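Local coordinates for type IV pilus assembly protein PilF (Thermus thermophilus HB8, PDB 5OIU) that probably hydrolyses ATP as a hexameric AAA+ motor to power the assembly of type IV pili, at residues Lys54-Gly68 with Leu96-Met109. Residues are numbered along the deposited sequence; the frame is centred on the assembly and turned at random.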
loop_
_atom_site.group_PDB
_atom_site.type_symbol
_atom_site.label_atom_id
_atom_site.label_comp_id
_atom_site.label_asym_id
_atom_site.label_seq_id
_atom_site.Cartn_x
_atom_site.Cartn_y
_atom_site.Cartn_z
ATOM N N LYS C 54 31.590 -26.189 -32.120
ATOM C CA LYS C 54 30.388 -25.791 -31.397
ATOM C C LYS C 54 29.991 -26.773 -30.302
ATOM O O LYS C 54 29.313 -26.376 -29.348
ATOM C CB LYS C 54 29.234 -25.599 -32.379
ATOM C CG LYS C 54 28.082 -24.801 -31.796
ATOM C CD LYS C 54 27.470 -23.896 -32.847
ATOM C CE LYS C 54 26.131 -23.365 -32.363
ATOM N NZ LYS C 54 25.164 -23.360 -33.498
ATOM N N GLY C 55 30.396 -28.039 -30.396
ATOM C CA GLY C 55 30.146 -28.951 -29.289
ATOM C C GLY C 55 30.858 -28.585 -27.996
ATOM O O GLY C 55 30.406 -28.979 -26.916
ATOM N N ALA C 56 31.955 -27.828 -28.078
ATOM C CA ALA C 56 32.712 -27.453 -26.890
ATOM C C ALA C 56 32.024 -26.374 -26.063
ATOM O O ALA C 56 32.411 -26.171 -24.905
ATOM C CB ALA C 56 34.104 -26.967 -27.291
ATOM N N LEU C 57 31.002 -25.710 -26.625
ATOM C CA LEU C 57 30.497 -24.457 -26.066
ATOM C C LEU C 57 29.971 -24.633 -24.651
ATOM O O LEU C 57 30.365 -23.897 -23.743
ATOM C CB LEU C 57 29.400 -23.875 -26.960
ATOM C CG LEU C 57 28.712 -22.626 -26.398
ATOM C CD1 LEU C 57 29.661 -21.438 -26.463
ATOM C CD2 LEU C 57 27.427 -22.312 -27.142
ATOM N N ASN C 58 29.068 -25.589 -24.439
ATOM C CA ASN C 58 28.452 -25.698 -23.121
ATOM C C ASN C 58 29.483 -26.048 -22.046
ATOM O O ASN C 58 29.450 -25.490 -20.942
ATOM C CB ASN C 58 27.308 -26.707 -23.165
ATOM C CG ASN C 58 26.095 -26.166 -23.909
ATOM O OD1 ASN C 58 25.527 -25.140 -23.528
ATOM N ND2 ASN C 58 25.712 -26.836 -24.991
ATOM N N ALA C 59 30.437 -26.929 -22.364
ATOM C CA ALA C 59 31.510 -27.236 -21.419
ATOM C C ALA C 59 32.298 -25.985 -21.046
ATOM O O ALA C 59 32.537 -25.716 -19.863
ATOM C CB ALA C 59 32.444 -28.286 -22.013
ATOM N N VAL C 60 32.719 -25.212 -22.049
ATOM C CA VAL C 60 33.460 -23.979 -21.793
ATOM C C VAL C 60 32.620 -23.013 -20.963
ATOM O O VAL C 60 33.084 -22.469 -19.949
ATOM C CB VAL C 60 33.910 -23.353 -23.127
ATOM C CG1 VAL C 60 34.201 -21.870 -22.974
ATOM C CG2 VAL C 60 35.136 -24.066 -23.634
ATOM N N ILE C 61 31.361 -22.800 -21.372
ATOM C CA ILE C 61 30.454 -21.924 -20.631
ATOM C C ILE C 61 30.223 -22.446 -19.220
ATOM O O ILE C 61 29.965 -21.672 -18.296
ATOM C CB ILE C 61 29.138 -21.760 -21.424
ATOM C CG1 ILE C 61 29.371 -20.842 -22.613
ATOM C CG2 ILE C 61 27.995 -21.192 -20.571
ATOM C CD1 ILE C 61 29.429 -19.390 -22.234
ATOM N N SER C 62 30.318 -23.757 -19.021
ATOM C CA SER C 62 30.122 -24.293 -17.679
ATOM C C SER C 62 31.295 -23.938 -16.776
ATOM O O SER C 62 31.103 -23.497 -15.638
ATOM C CB SER C 62 29.919 -25.804 -17.743
ATOM O OG SER C 62 29.128 -26.244 -16.650
ATOM N N VAL C 63 32.523 -24.116 -17.273
ATOM C CA VAL C 63 33.706 -23.762 -16.487
ATOM C C VAL C 63 33.665 -22.291 -16.113
ATOM O O VAL C 63 33.921 -21.903 -14.966
ATOM C CB VAL C 63 34.992 -24.092 -17.264
ATOM C CG1 VAL C 63 36.193 -23.661 -16.475
ATOM C CG2 VAL C 63 35.054 -25.573 -17.567
ATOM N N VAL C 64 33.329 -21.456 -17.087
ATOM C CA VAL C 64 33.301 -20.019 -16.880
ATOM C C VAL C 64 32.180 -19.633 -15.914
ATOM O O VAL C 64 32.351 -18.753 -15.057
ATOM C CB VAL C 64 33.173 -19.345 -18.254
ATOM C CG1 VAL C 64 32.820 -17.926 -18.113
ATOM C CG2 VAL C 64 34.472 -19.497 -18.999
ATOM N N LYS C 65 31.027 -20.309 -16.012
ATOM C CA LYS C 65 29.911 -20.022 -15.115
ATOM C C LYS C 65 30.247 -20.410 -13.687
ATOM O O LYS C 65 29.991 -19.640 -12.753
ATOM C CB LYS C 65 28.643 -20.746 -15.569
ATOM C CG LYS C 65 27.729 -19.910 -16.419
ATOM C CD LYS C 65 26.443 -20.630 -16.685
ATOM C CE LYS C 65 25.690 -19.996 -17.829
ATOM N NZ LYS C 65 24.288 -20.487 -17.843
ATOM N N ILE C 66 30.813 -21.608 -13.493
ATOM C CA ILE C 66 31.170 -22.037 -12.146
ATOM C C ILE C 66 32.210 -21.099 -11.552
ATOM O O ILE C 66 32.161 -20.777 -10.360
ATOM C CB ILE C 66 31.661 -23.495 -12.148
ATOM C CG1 ILE C 66 30.478 -24.444 -12.208
ATOM C CG2 ILE C 66 32.439 -23.796 -10.881
ATOM C CD1 ILE C 66 30.849 -25.778 -12.756
ATOM N N MET C 67 33.158 -20.640 -12.376
ATOM C CA MET C 67 34.163 -19.694 -11.901
ATOM C C MET C 67 33.531 -18.411 -11.385
ATOM O O MET C 67 34.047 -17.797 -10.442
ATOM C CB MET C 67 35.151 -19.362 -13.018
ATOM C CG MET C 67 36.326 -20.321 -13.138
ATOM S SD MET C 67 37.227 -20.113 -14.688
ATOM C CE MET C 67 38.124 -18.625 -14.324
ATOM N N GLY C 68 32.426 -17.983 -11.986
ATOM C CA GLY C 68 31.787 -16.767 -11.548
ATOM C C GLY C 68 30.623 -16.974 -10.617
ATOM O O GLY C 68 29.948 -15.995 -10.276
ATOM N N LEU C 96 32.608 -11.087 -15.309
ATOM C CA LEU C 96 32.049 -12.085 -16.207
ATOM C C LEU C 96 30.603 -11.743 -16.563
ATOM O O LEU C 96 29.836 -11.282 -15.713
ATOM C CB LEU C 96 32.120 -13.476 -15.574
ATOM C CG LEU C 96 31.329 -14.558 -16.326
ATOM C CD1 LEU C 96 31.793 -14.702 -17.761
ATOM C CD2 LEU C 96 31.402 -15.887 -15.617
ATOM N N SER C 97 30.239 -11.957 -17.830
ATOM C CA SER C 97 28.885 -11.709 -18.309
ATOM C C SER C 97 28.514 -12.777 -19.321
ATOM O O SER C 97 29.264 -13.002 -20.271
ATOM C CB SER C 97 28.773 -10.323 -18.944
ATOM O OG SER C 97 27.778 -10.294 -19.950
ATOM N N THR C 98 27.378 -13.452 -19.113
ATOM C CA THR C 98 26.886 -14.435 -20.069
ATOM C C THR C 98 25.564 -13.960 -20.645
ATOM O O THR C 98 24.683 -13.500 -19.913
ATOM C CB THR C 98 26.700 -15.834 -19.457
ATOM O OG1 THR C 98 25.646 -15.813 -18.489
ATOM C CG2 THR C 98 27.992 -16.329 -18.825
ATOM N N LEU C 99 25.427 -14.091 -21.962
ATOM C CA LEU C 99 24.299 -13.559 -22.660
ATOM C C LEU C 99 23.803 -14.600 -23.652
ATOM O O LEU C 99 24.598 -15.103 -24.468
ATOM C CB LEU C 99 24.685 -12.270 -23.376
ATOM C CG LEU C 99 23.641 -11.620 -24.281
ATOM C CD1 LEU C 99 22.790 -10.644 -23.483
ATOM C CD2 LEU C 99 24.329 -10.911 -25.444
ATOM N N PRO C 100 22.516 -14.945 -23.611
ATOM C CA PRO C 100 21.951 -15.819 -24.649
ATOM C C PRO C 100 22.038 -15.160 -26.018
ATOM O O PRO C 100 21.785 -13.963 -26.163
ATOM C CB PRO C 100 20.483 -15.988 -24.224
ATOM C CG PRO C 100 20.328 -15.282 -22.913
ATOM C CD PRO C 100 21.492 -14.377 -22.718
ATOM N N THR C 101 22.391 -15.957 -27.026
ATOM C CA THR C 101 22.356 -15.543 -28.418
ATOM C C THR C 101 21.672 -16.623 -29.233
ATOM O O THR C 101 21.233 -17.656 -28.715
ATOM C CB THR C 101 23.750 -15.279 -29.006
ATOM O OG1 THR C 101 24.417 -16.530 -29.225
ATOM C CG2 THR C 101 24.571 -14.406 -28.081
ATOM N N VAL C 102 21.589 -16.369 -30.537
ATOM C CA VAL C 102 20.964 -17.307 -31.453
ATOM C C VAL C 102 21.706 -18.634 -31.506
ATOM O O VAL C 102 21.095 -19.667 -31.778
ATOM C CB VAL C 102 20.863 -16.637 -32.838
ATOM C CG1 VAL C 102 20.869 -17.664 -33.963
ATOM C CG2 VAL C 102 19.610 -15.734 -32.876
ATOM N N TYR C 103 23.003 -18.641 -31.205
ATOM C CA TYR C 103 23.827 -19.831 -31.351
ATOM C C TYR C 103 24.241 -20.447 -30.020
ATOM O O TYR C 103 25.036 -21.397 -30.011
ATOM C CB TYR C 103 25.060 -19.494 -32.184
ATOM C CG TYR C 103 24.733 -19.121 -33.612
ATOM C CD1 TYR C 103 23.918 -19.934 -34.399
ATOM C CD2 TYR C 103 25.233 -17.955 -34.177
ATOM C CE1 TYR C 103 23.620 -19.604 -35.708
ATOM C CE2 TYR C 103 24.939 -17.611 -35.485
ATOM C CZ TYR C 103 24.138 -18.441 -36.248
ATOM O OH TYR C 103 23.855 -18.095 -37.548
ATOM N N GLY C 104 23.714 -19.951 -28.901
ATOM C CA GLY C 104 24.091 -20.395 -27.579
ATOM C C GLY C 104 24.467 -19.206 -26.731
ATOM O O GLY C 104 24.116 -18.064 -27.040
ATOM N N GLU C 105 25.202 -19.455 -25.656
ATOM C CA GLU C 105 25.561 -18.397 -24.721
ATOM C C GLU C 105 26.923 -17.806 -25.062
ATOM O O GLU C 105 27.903 -18.534 -25.255
ATOM C CB GLU C 105 25.563 -18.913 -23.288
ATOM C CG GLU C 105 24.194 -19.360 -22.841
ATOM C CD GLU C 105 24.195 -19.799 -21.402
ATOM O OE1 GLU C 105 24.481 -20.993 -21.155
ATOM O OE2 GLU C 105 23.942 -18.938 -20.526
ATOM N N LYS C 106 26.973 -16.484 -25.132
ATOM C CA LYS C 106 28.214 -15.761 -25.322
ATOM C C LYS C 106 28.704 -15.308 -23.963
ATOM O O LYS C 106 27.919 -14.861 -23.126
ATOM C CB LYS C 106 28.032 -14.557 -26.248
ATOM C CG LYS C 106 29.242 -13.650 -26.244
ATOM C CD LYS C 106 29.174 -12.513 -27.241
ATOM C CE LYS C 106 30.481 -11.722 -27.171
ATOM N NZ LYS C 106 30.590 -10.630 -28.144
ATOM N N ALA C 107 29.994 -15.453 -23.723
ATOM C CA ALA C 107 30.565 -15.035 -22.456
ATOM C C ALA C 107 31.571 -13.930 -22.727
ATOM O O ALA C 107 32.396 -14.049 -23.638
ATOM C CB ALA C 107 31.213 -16.214 -21.740
ATOM N N VAL C 108 31.479 -12.837 -21.973
ATOM C CA VAL C 108 32.485 -11.784 -22.020
ATOM C C VAL C 108 33.132 -11.717 -20.647
ATOM O O VAL C 108 32.437 -11.730 -19.622
ATOM C CB VAL C 108 31.900 -10.416 -22.428
ATOM C CG1 VAL C 108 32.959 -9.326 -22.282
ATOM C CG2 VAL C 108 31.399 -10.435 -23.876
ATOM N N MET C 109 34.458 -11.681 -20.624
ATOM C CA MET C 109 35.194 -11.486 -19.385
ATOM C C MET C 109 36.067 -10.247 -19.532
ATOM O O MET C 109 37.032 -10.252 -20.305
ATOM C CB MET C 109 36.018 -12.726 -19.051
ATOM C CG MET C 109 35.201 -13.834 -18.409
ATOM S SD MET C 109 36.111 -15.358 -18.108
ATOM C CE MET C 109 36.768 -15.703 -19.745
#
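E105 and K65 form the salt bridge between the helix 57-67 and the β-hairpin 96-109, their side chains meeting at about a right angle. K65 NZ donates to the syn lone pair of E105 OE2 at 3.1 Å and makes a weak second bond to E105 OE1; its strongest polar partner is N71 O, so the carboxylate shares the ammonium with a backbone carbonyl. The lysine chain runs extended beyond CG to get there. On the flank of the carboxylate lies I61: its CG2 touches E105 OE1 at 3.6 Å. I61 CG1 stands anti to the carbonyl carbon (chi1 -74°), and from it CD1 is carried onto the A107 methyl (3.7 Å). Cutting E105 back to an alanine is likely to leave the K65 ammonium without its negative mate, held by N71 O, and to open a gap beside the I61 CG2 methyl. One turn on, V64 CG1 sits against both methyls of L96, 3.4 Å from CD1, with the M109 sulfur a looser neighbour at 4.2 Å. Toward the hairpin turn, L57 lays its two methyls along the start of strand 104-109, CD1 at E105 O and CD2 against G104 CA (3.9 Å), where a side chain on G104 would clash. K54 crosses Y103 at about a right angle, its CE 3.3 Å from Y103 O; the Y103 OH, farther out, bonds to E183 of the second subunit. T101 OG1 accepts from Y103 N in an ST turn within the type I beta turn from T101 to G104. The helix thus packs across one face of the six-stranded antiparallel sheet, crossing strand 104-109 at 44°, with helix 6-22 beside it on V64 and strands 26-31 and 79-87 flanking the hairpin.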